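Local coordinates for protein hydrogen peroxide-inducible genes activator (Corynebacterium glutamicum, PDB 6G1B) that probably activates transcription of hydrogen peroxide-inducible genes as a LysR-type, OxyR-like regulator that senses peroxide through its substrate-binding domain, at residues B[190-195]-B[272-277]; B[176-181]-B[252-257]; B[103-108]-B[132-137]. The protein carries 1 engineered substitution. All coordinates share one frame; numbering follows the deposited sequence.

Interaction 1. Residues B[190-195]-B[272-277]; sequences DLELSA and NFNSDV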
loop_
_atom_site.group_PDB
_atom_site.type_symbol
_atom_site.label_atom_id
_atom_site.label_comp_id
_atom_site.label_asym_id
_atom_site.label_seq_id
_atom_site.Cartn_x
_atom_site.Cartn_y
_atom_site.Cartn_z
ATOM N N ASP B 190 -6.159 7.262 -22.615
ATOM C CA ASP B 190 -4.803 7.523 -22.131
ATOM C C ASP B 190 -4.734 7.940 -20.661
ATOM O O ASP B 190 -3.824 8.656 -20.277
ATOM C CB ASP B 190 -4.144 8.600 -23.016
ATOM C CG ASP B 190 -4.862 9.920 -22.972
ATOM O OD1 ASP B 190 -5.919 10.040 -22.324
ATOM O OD2 ASP B 190 -4.351 10.879 -23.605
ATOM N N LEU B 191 -5.671 7.479 -19.846
ATOM C CA LEU B 191 -5.726 7.893 -18.446
ATOM C C LEU B 191 -4.553 7.354 -17.675
ATOM O O LEU B 191 -4.129 6.232 -17.907
ATOM C CB LEU B 191 -7.027 7.420 -17.768
ATOM C CG LEU B 191 -8.324 7.993 -18.342
ATOM C CD1 LEU B 191 -9.527 7.379 -17.661
ATOM C CD2 LEU B 191 -8.308 9.509 -18.155
ATOM N N GLU B 192 -4.043 8.171 -16.756
ATOM C CA GLU B 192 -2.947 7.790 -15.855
ATOM C C GLU B 192 -3.557 7.461 -14.510
ATOM O O GLU B 192 -4.738 7.731 -14.297
ATOM C CB GLU B 192 -1.948 8.959 -15.725
ATOM C CG GLU B 192 -1.149 9.252 -17.004
ATOM C CD GLU B 192 -0.399 8.024 -17.573
ATOM O OE1 GLU B 192 -0.294 7.863 -18.824
ATOM O OE2 GLU B 192 0.066 7.176 -16.778
ATOM N N LEU B 193 -2.770 6.907 -13.590
ATOM C CA LEU B 193 -3.276 6.620 -12.243
ATOM C C LEU B 193 -3.801 7.858 -11.516
ATOM O O LEU B 193 -4.800 7.772 -10.796
ATOM C CB LEU B 193 -2.258 5.894 -11.373
ATOM C CG LEU B 193 -2.152 4.385 -11.556
ATOM C CD1 LEU B 193 -1.256 3.748 -10.513
ATOM C CD2 LEU B 193 -3.502 3.686 -11.577
ATOM N N SER B 194 -3.186 9.007 -11.740
ATOM C CA SER B 194 -3.736 10.275 -11.234
ATOM C C SER B 194 -5.235 10.526 -11.523
ATOM O O SER B 194 -5.882 11.277 -10.790
ATOM C CB SER B 194 -2.961 11.460 -11.802
ATOM O OG SER B 194 -3.135 11.569 -13.196
ATOM N N ALA B 195 -5.763 9.947 -12.599
ATOM C CA ALA B 195 -7.186 10.068 -12.927
ATOM C C ALA B 195 -8.125 9.570 -11.838
ATOM O O ALA B 195 -9.275 9.978 -11.809
ATOM C CB ALA B 195 -7.479 9.335 -14.212
ATOM N N ASN B 272 -10.237 4.166 -20.851
ATOM C CA ASN B 272 -9.173 3.237 -20.502
ATOM C C ASN B 272 -7.954 3.954 -19.999
ATOM O O ASN B 272 -7.704 5.114 -20.360
ATOM C CB ASN B 272 -8.784 2.330 -21.676
ATOM C CG ASN B 272 -9.792 1.220 -21.903
ATOM O OD1 ASN B 272 -10.510 1.250 -22.907
ATOM N ND2 ASN B 272 -9.917 0.297 -20.961
ATOM N N PHE B 273 -7.205 3.257 -19.143
ATOM C CA PHE B 273 -5.881 3.692 -18.771
ATOM C C PHE B 273 -4.901 3.438 -19.904
ATOM O O PHE B 273 -5.130 2.601 -20.792
ATOM C CB PHE B 273 -5.366 3.025 -17.494
ATOM C CG PHE B 273 -6.202 3.294 -16.280
ATOM C CD1 PHE B 273 -6.030 4.460 -15.499
ATOM C CD2 PHE B 273 -7.150 2.367 -15.885
ATOM C CE1 PHE B 273 -6.788 4.657 -14.371
ATOM C CE2 PHE B 273 -7.939 2.577 -14.769
ATOM C CZ PHE B 273 -7.780 3.725 -14.032
ATOM N N ASN B 274 -3.805 4.190 -19.860
ATOM C CA ASN B 274 -2.773 4.130 -20.869
ATOM C C ASN B 274 -2.018 2.806 -20.808
ATOM O O ASN B 274 -2.125 2.060 -19.837
ATOM C CB ASN B 274 -1.815 5.344 -20.706
ATOM C CG ASN B 274 -1.061 5.665 -21.959
ATOM O OD1 ASN B 274 -1.615 5.629 -23.062
ATOM N ND2 ASN B 274 0.225 5.958 -21.810
ATOM N N SER B 275 -1.268 2.535 -21.873
ATOM C CA SER B 275 -0.383 1.372 -21.991
ATOM C C SER B 275 0.479 1.102 -20.760
ATOM O O SER B 275 0.684 -0.061 -20.397
ATOM C CB SER B 275 0.539 1.491 -23.213
ATOM O OG SER B 275 0.052 2.345 -24.253
ATOM N N ASP B 276 0.987 2.154 -20.126
ATOM C CA ASP B 276 1.908 1.980 -19.003
ATOM C C ASP B 276 1.214 1.633 -17.685
ATOM O O ASP B 276 1.879 1.237 -16.727
ATOM C CB ASP B 276 2.868 3.179 -18.833
ATOM C CG ASP B 276 2.198 4.546 -18.994
ATOM O OD1 ASP B 276 0.967 4.676 -18.683
ATOM O OD2 ASP B 276 2.918 5.496 -19.453
ATOM N N VAL B 277 -0.097 1.796 -17.612
ATOM C CA VAL B 277 -0.843 1.419 -16.417
ATOM C C VAL B 277 -1.259 -0.035 -16.530
ATOM O O VAL B 277 -1.698 -0.482 -17.576
ATOM C CB VAL B 277 -2.068 2.325 -16.221
ATOM C CG1 VAL B 277 -2.891 1.896 -15.025
ATOM C CG2 VAL B 277 -1.609 3.770 -16.040
#

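Interaction 2. Residues B[176-181]-B[252-257]; sequences IVVTAS and TLVPIS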
loop_
_atom_site.group_PDB
_atom_site.type_symbol
_atom_site.label_atom_id
_atom_site.label_comp_id
_atom_site.label_asym_id
_atom_site.label_seq_id
_atom_site.Cartn_x
_atom_site.Cartn_y
_atom_site.Cartn_z
ATOM N N ILE B 176 -12.008 -2.211 -17.852
ATOM C CA ILE B 176 -12.294 -0.997 -18.587
ATOM C C ILE B 176 -12.843 -0.007 -17.569
ATOM O O ILE B 176 -13.349 -0.401 -16.538
ATOM C CB ILE B 176 -13.295 -1.263 -19.746
ATOM C CG1 ILE B 176 -13.398 -0.038 -20.644
ATOM C CG2 ILE B 176 -14.687 -1.683 -19.234
ATOM C CD1 ILE B 176 -13.839 -0.379 -22.023
ATOM N N VAL B 177 -12.687 1.275 -17.824
ATOM C CA VAL B 177 -13.250 2.279 -16.961
ATOM C C VAL B 177 -14.634 2.584 -17.516
ATOM O O VAL B 177 -14.834 2.683 -18.728
ATOM C CB VAL B 177 -12.384 3.544 -16.915
ATOM C CG1 VAL B 177 -12.955 4.561 -15.941
ATOM C CG2 VAL B 177 -10.962 3.191 -16.531
ATOM N N VAL B 178 -15.592 2.713 -16.617
ATOM C CA VAL B 178 -16.960 3.055 -16.988
ATOM C C VAL B 178 -17.365 4.305 -16.221
ATOM O O VAL B 178 -17.257 4.334 -15.007
ATOM C CB VAL B 178 -17.901 1.872 -16.715
ATOM C CG1 VAL B 178 -19.319 2.237 -17.066
ATOM C CG2 VAL B 178 -17.451 0.649 -17.507
ATOM N N THR B 179 -17.800 5.323 -16.952
ATOM C CA THR B 179 -18.280 6.573 -16.376
ATOM C C THR B 179 -19.711 6.860 -16.836
ATOM O O THR B 179 -20.239 6.204 -17.738
ATOM C CB THR B 179 -17.438 7.771 -16.874
ATOM O OG1 THR B 179 -17.741 8.012 -18.251
ATOM C CG2 THR B 179 -15.959 7.520 -16.753
ATOM N N ALA B 180 -20.316 7.883 -16.225
ATOM C CA ALA B 180 -21.536 8.458 -16.762
ATOM C C ALA B 180 -21.221 9.079 -18.115
ATOM O O ALA B 180 -20.061 9.488 -18.383
ATOM C CB ALA B 180 -22.083 9.523 -15.816
ATOM N N SER B 181 -22.243 9.160 -18.967
ATOM C CA SER B 181 -22.163 9.852 -20.260
ATOM C C SER B 181 -21.561 11.255 -20.176
ATOM O O SER B 181 -20.756 11.623 -21.036
ATOM C CB SER B 181 -23.549 9.920 -20.924
ATOM O OG SER B 181 -24.112 8.597 -21.076
ATOM N N THR B 252 -16.709 3.478 -12.327
ATOM C CA THR B 252 -16.232 2.186 -11.848
ATOM C C THR B 252 -15.303 1.486 -12.817
ATOM O O THR B 252 -15.035 1.993 -13.913
ATOM C CB THR B 252 -17.416 1.251 -11.461
ATOM O OG1 THR B 252 -16.960 0.165 -10.645
ATOM C CG2 THR B 252 -18.120 0.711 -12.706
ATOM N N LEU B 253 -14.808 0.327 -12.379
ATOM C CA LEU B 253 -14.016 -0.572 -13.199
ATOM C C LEU B 253 -14.835 -1.820 -13.459
ATOM O O LEU B 253 -15.395 -2.387 -12.521
ATOM C CB LEU B 253 -12.722 -0.975 -12.492
ATOM C CG LEU B 253 -11.806 0.151 -12.091
ATOM C CD1 LEU B 253 -10.528 -0.373 -11.434
ATOM C CD2 LEU B 253 -11.498 1.043 -13.290
ATOM N N VAL B 254 -14.859 -2.262 -14.722
ATOM C CA VAL B 254 -15.619 -3.443 -15.126
ATOM C C VAL B 254 -14.663 -4.382 -15.857
ATOM O O VAL B 254 -13.917 -3.916 -16.718
ATOM C CB VAL B 254 -16.779 -3.052 -16.070
ATOM C CG1 VAL B 254 -17.495 -4.286 -16.585
ATOM C CG2 VAL B 254 -17.758 -2.118 -15.364
ATOM N N PRO B 255 -14.668 -5.694 -15.509
ATOM C CA PRO B 255 -13.885 -6.654 -16.293
ATOM C C PRO B 255 -14.339 -6.641 -17.740
ATOM O O PRO B 255 -15.553 -6.531 -17.996
ATOM C CB PRO B 255 -14.228 -8.024 -15.663
ATOM C CG PRO B 255 -14.862 -7.699 -14.347
ATOM C CD PRO B 255 -15.513 -6.380 -14.516
ATOM N N ILE B 256 -13.393 -6.744 -18.675
ATOM C CA ILE B 256 -13.754 -6.681 -20.103
ATOM C C ILE B 256 -14.734 -7.752 -20.589
ATOM O O ILE B 256 -15.504 -7.476 -21.483
ATOM C CB ILE B 256 -12.544 -6.606 -21.052
ATOM C CG1 ILE B 256 -11.682 -7.839 -20.935
ATOM C CG2 ILE B 256 -11.748 -5.317 -20.801
ATOM C CD1 ILE B 256 -10.688 -7.935 -22.080
ATOM N N SER B 257 -14.706 -8.929 -19.967
ATOM C CA SER B 257 -15.692 -9.981 -20.258
ATOM C C SER B 257 -17.138 -9.559 -20.012
ATOM O O SER B 257 -18.040 -10.088 -20.633
ATOM C CB SER B 257 -15.385 -11.294 -19.501
ATOM O OG SER B 257 -15.519 -11.198 -18.101
#

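Interaction 3. Residues B[103-108]-B[132-137]; sequences LTVGII and PHIVED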
loop_
_atom_site.group_PDB
_atom_site.type_symbol
_atom_site.label_atom_id
_atom_site.label_comp_id
_atom_site.label_asym_id
_atom_site.label_seq_id
_atom_site.Cartn_x
_atom_site.Cartn_y
_atom_site.Cartn_z
ATOM N N LEU B 103 -18.552 -32.628 -11.646
ATOM C CA LEU B 103 -17.532 -31.626 -11.365
ATOM C C LEU B 103 -18.236 -30.416 -10.808
ATOM O O LEU B 103 -19.000 -29.770 -11.509
ATOM C CB LEU B 103 -16.734 -31.259 -12.618
ATOM C CG LEU B 103 -15.614 -30.233 -12.423
ATOM C CD1 LEU B 103 -14.529 -30.805 -11.483
ATOM C CD2 LEU B 103 -15.011 -29.840 -13.755
ATOM N N THR B 104 -18.001 -30.115 -9.537
ATOM C CA THR B 104 -18.621 -28.957 -8.910
ATOM C C THR B 104 -17.645 -27.743 -8.883
ATOM O O THR B 104 -16.548 -27.818 -8.304
ATOM C CB THR B 104 -19.143 -29.353 -7.535
ATOM O OG1 THR B 104 -20.061 -30.444 -7.704
ATOM C CG2 THR B 104 -19.878 -28.219 -6.892
ATOM N N VAL B 105 -18.046 -26.658 -9.546
ATOM C CA VAL B 105 -17.188 -25.489 -9.781
ATOM C C VAL B 105 -17.736 -24.253 -9.076
ATOM O O VAL B 105 -18.878 -23.851 -9.330
ATOM C CB VAL B 105 -17.066 -25.192 -11.301
ATOM C CG1 VAL B 105 -15.958 -24.165 -11.560
ATOM C CG2 VAL B 105 -16.785 -26.479 -12.094
ATOM N N GLY B 106 -16.947 -23.653 -8.187
ATOM C CA GLY B 106 -17.274 -22.322 -7.614
ATOM C C GLY B 106 -16.748 -21.231 -8.526
ATOM O O GLY B 106 -15.656 -21.364 -9.043
ATOM N N ILE B 107 -17.529 -20.179 -8.784
ATOM C CA ILE B 107 -17.094 -19.055 -9.625
ATOM C C ILE B 107 -17.538 -17.765 -8.962
ATOM O O ILE B 107 -18.700 -17.615 -8.540
ATOM C CB ILE B 107 -17.629 -19.089 -11.087
ATOM C CG1 ILE B 107 -17.351 -20.433 -11.744
ATOM C CG2 ILE B 107 -16.895 -18.074 -11.941
ATOM C CD1 ILE B 107 -17.952 -20.626 -13.113
ATOM N N ILE B 108 -16.600 -16.818 -8.890
ATOM C CA ILE B 108 -16.875 -15.497 -8.319
ATOM C C ILE B 108 -17.922 -14.745 -9.142
ATOM O O ILE B 108 -18.029 -14.985 -10.347
ATOM C CB ILE B 108 -15.591 -14.644 -8.142
ATOM C CG1 ILE B 108 -14.776 -14.504 -9.443
ATOM C CG2 ILE B 108 -14.722 -15.230 -7.032
ATOM C CD1 ILE B 108 -13.614 -13.515 -9.304
ATOM N N PRO B 132 -21.429 -30.944 -15.021
ATOM C CA PRO B 132 -20.974 -29.754 -14.296
ATOM C C PRO B 132 -22.005 -29.270 -13.289
ATOM O O PRO B 132 -23.203 -29.325 -13.570
ATOM C CB PRO B 132 -20.763 -28.727 -15.401
ATOM C CG PRO B 132 -21.723 -29.126 -16.445
ATOM C CD PRO B 132 -21.923 -30.613 -16.368
ATOM N N HIS B 133 -21.541 -28.835 -12.115
ATOM C CA HIS B 133 -22.399 -28.173 -11.123
ATOM C C HIS B 133 -21.750 -26.863 -10.736
ATOM O O HIS B 133 -20.623 -26.864 -10.284
ATOM C CB HIS B 133 -22.610 -29.066 -9.911
ATOM C CG HIS B 133 -23.259 -30.364 -10.255
ATOM N ND1 HIS B 133 -24.597 -30.458 -10.568
ATOM C CD2 HIS B 133 -22.746 -31.607 -10.410
ATOM C CE1 HIS B 133 -24.884 -31.709 -10.874
ATOM N NE2 HIS B 133 -23.782 -32.431 -10.767
ATOM N N ILE B 134 -22.453 -25.756 -10.923
ATOM C CA ILE B 134 -21.890 -24.430 -10.719
ATOM C C ILE B 134 -22.499 -23.781 -9.488
ATOM O O ILE B 134 -23.729 -23.769 -9.305
ATOM C CB ILE B 134 -22.152 -23.498 -11.922
ATOM C CG1 ILE B 134 -21.819 -24.192 -13.252
ATOM C CG2 ILE B 134 -21.404 -22.188 -11.773
ATOM C CD1 ILE B 134 -20.349 -24.534 -13.406
ATOM N N VAL B 135 -21.617 -23.252 -8.650
ATOM C CA VAL B 135 -21.955 -22.473 -7.474
ATOM C C VAL B 135 -21.332 -21.097 -7.706
ATOM O O VAL B 135 -20.130 -20.990 -7.873
ATOM C CB VAL B 135 -21.385 -23.102 -6.178
ATOM C CG1 VAL B 135 -21.620 -22.185 -4.980
ATOM C CG2 VAL B 135 -21.986 -24.473 -5.930
ATOM N N GLU B 136 -22.163 -20.064 -7.749
ATOM C CA GLU B 136 -21.702 -18.706 -7.914
ATOM C C GLU B 136 -21.909 -17.985 -6.586
ATOM O O GLU B 136 -23.056 -17.893 -6.098
ATOM C CB GLU B 136 -22.441 -17.995 -9.045
ATOM C CG GLU B 136 -22.012 -16.554 -9.274
ATOM C CD GLU B 136 -23.029 -15.574 -8.731
ATOM O OE1 GLU B 136 -24.085 -15.437 -9.368
ATOM O OE2 GLU B 136 -22.791 -14.970 -7.646
ATOM N N ASP B 137 -20.811 -17.500 -5.998
ATOM C CA ASP B 137 -20.869 -16.795 -4.711
ATOM C C ASP B 137 -19.552 -16.039 -4.435
ATOM O O ASP B 137 -18.545 -16.229 -5.160
ATOM C CB ASP B 137 -21.182 -17.791 -3.571
ATOM C CG ASP B 137 -21.924 -17.134 -2.363
ATOM O OD1 ASP B 137 -22.529 -17.873 -1.589
ATOM O OD2 ASP B 137 -21.885 -15.898 -2.122
#

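Interaction 1. Residues B[190-195]-B[272-277]
Leu191 meets Phe273 where two loops run past each other and form a single backbone bridge, their CA atoms 4.2 Å apart. Two hydrogen bonds define it. Leu191 N donates to Asn272 O at 3.2 Å, in the carbonyl plane and on a lone pair. Asn274 N reaches Leu191 O at 2.8 Å, and this same oxygen also takes a CA-H...O contact from Phe273 CA. The tight part is buried and mostly apolar. In Phe273, chi1 of -61° sets CG beside the backbone N, and chi2 of -84° turns the ring so that its edge meets the carbonyl oxygen of Glu192 in plane, with CE1 3.7 Å from Glu192 O. Leu191 CB packs on Phe273 CD1 at 3.9 Å. Farther along, Leu193 CD2 reaches over to Val277 CG1, also at 3.9 Å.

The solvent side is looser and charged. Glu192 bends at chi2 (-54°) and comes back alongside Asn274, its carboxylate turned well away from the plane of that amide. Its OE2 ends 3.3 Å from Asp276 OD1, a pair of acceptors with no bond between them; so close an approach of like charges may raise the pKa of one of them. Asn274 ND2 gives Asp276 OD1 a weak hydrogen bond inside the type I turn from Asn274 to Val277. Asp190 stands at the exposed margin, salt-bridged to Arg188. Beyond the bridge, Phe273 packs on Val177 of strand 165-180 and on Leu210 of strand 209-211, which Leu193 also touches.

Interaction 2. Residues B[176-181]-B[252-257]
The edge-to-edge pairing of strands 176-180 and 252-255, in which Val177 faces Leu253, belongs to the mixed sheet of the LysR substrate-binding domain. The strand axes approach to 4.7 Å and their directions differ by 133°, an antiparallel pair with strong twist. Two hydrogen-bonded pairs flank the non-hydrogen-bonded one. Ile176 N donates to Val254 O at 2.8 Å, and Val254 N donates back to Ile176 O at 3.0 Å; Val178 and Thr252 exchange the equivalent two bonds, N to O, each 2.9 Å. Such a sheet, flanked by helices, is the framework of the periplasmic-binding-protein-like fold, and both faces here are buried and largely apolar. On the face of Ile176, Val178, Thr252 and Val254, the closest touch is diagonal: Val178 CG2 meets Val254 CG2 at 3.5 Å. Both methyls sit beside their own backbone N (chi1 179° and 175°). Ile176 lies alongside Val254, its CG2 4.0 Å from Val254 CB. Met242 of helix 238-246 packs against Val178, Thr252 and Val254 on this face, while Thr252 OG1 is hydrogen-bonded to Leu202 O. On the opposite face Val177 CG2 meets Leu253 CD2 at 3.9 Å, the two side chains slanting across each other.

Interaction 3. Residues B[103-108]-B[132-137]
Leu103 and His133 begin a run of five backbone hydrogen bonds that joins two parallel strands in exact register, Leu103 beside Pro132 through Ile107 beside Glu136, with axes 23° apart. His133 N donates to Leu103 O at 2.8 Å, and Val105 N to His133 O at 2.7 Å, nearly along the C=O axis. Val135 N then gives Val105 O a bond of 2.9 Å that is almost straight (173° at the hydrogen), and Ile107 N reaches Val135 O, also at 2.9 Å. The series fades at its end, where Asp137 N to Ile107 O is weak, 3.3 Å long. Each acceptor carbonyl except the last takes one good N-H bond, and all five are also approached by a CA-H group. On the other edge of strand 101-107, Thr104 N is hydrogen-bonded to Asp152 OD1, and Gly106 pairs with Val153 and Met155 of strand 153-158.

All the hydrogen bonds across the pair are between backbone atoms. Thr104 OG1 packs on His133 CB at 3.6 Å without a hydrogen bond, and His133 NE2 bonds only weakly to Glu131. In Ile134, chi2 of -65° folds CD1 back to lie 4.0 Å from Val105 CB.

The carboxylates find their partners beyond the two strands: both Glu136 oxygens bond to another protein chain, and Asp137 OD2 bonds to His141 and to that same chain. Ile134 and Val135 pair in parallel with a strand of that chain, so the sheet continues across the interface. Helix 139-147 packs on Val135, while on the other face helix 112-126 links the strands and packs on Ile107 and Pro132. This makes a beta-alpha-beta unit, the building block of a periplasmic-binding-protein-like lobe.

From the N terminus, interaction 3 closes first: residues 103-108 and 132-137 are joined over 23 residues that hold helix 112-126. It is complete before the others open. Interaction 2 then starts at 176-181 and interaction 1 at 190-195; interaction 2 closes at 252-257 and interaction 1 at 272-277, so the two cross along the chain. They also touch in space, Phe273 CE2 lying 3.6 Å from Val177 CG2, which ties the loops of interaction 1 to the strands of interaction 2. Interactions 2 and 3 reach the same sheet but stay about 8 Å apart at their nearest atoms, and the nearest atoms of interactions 3 and 1 are about 18 Å apart.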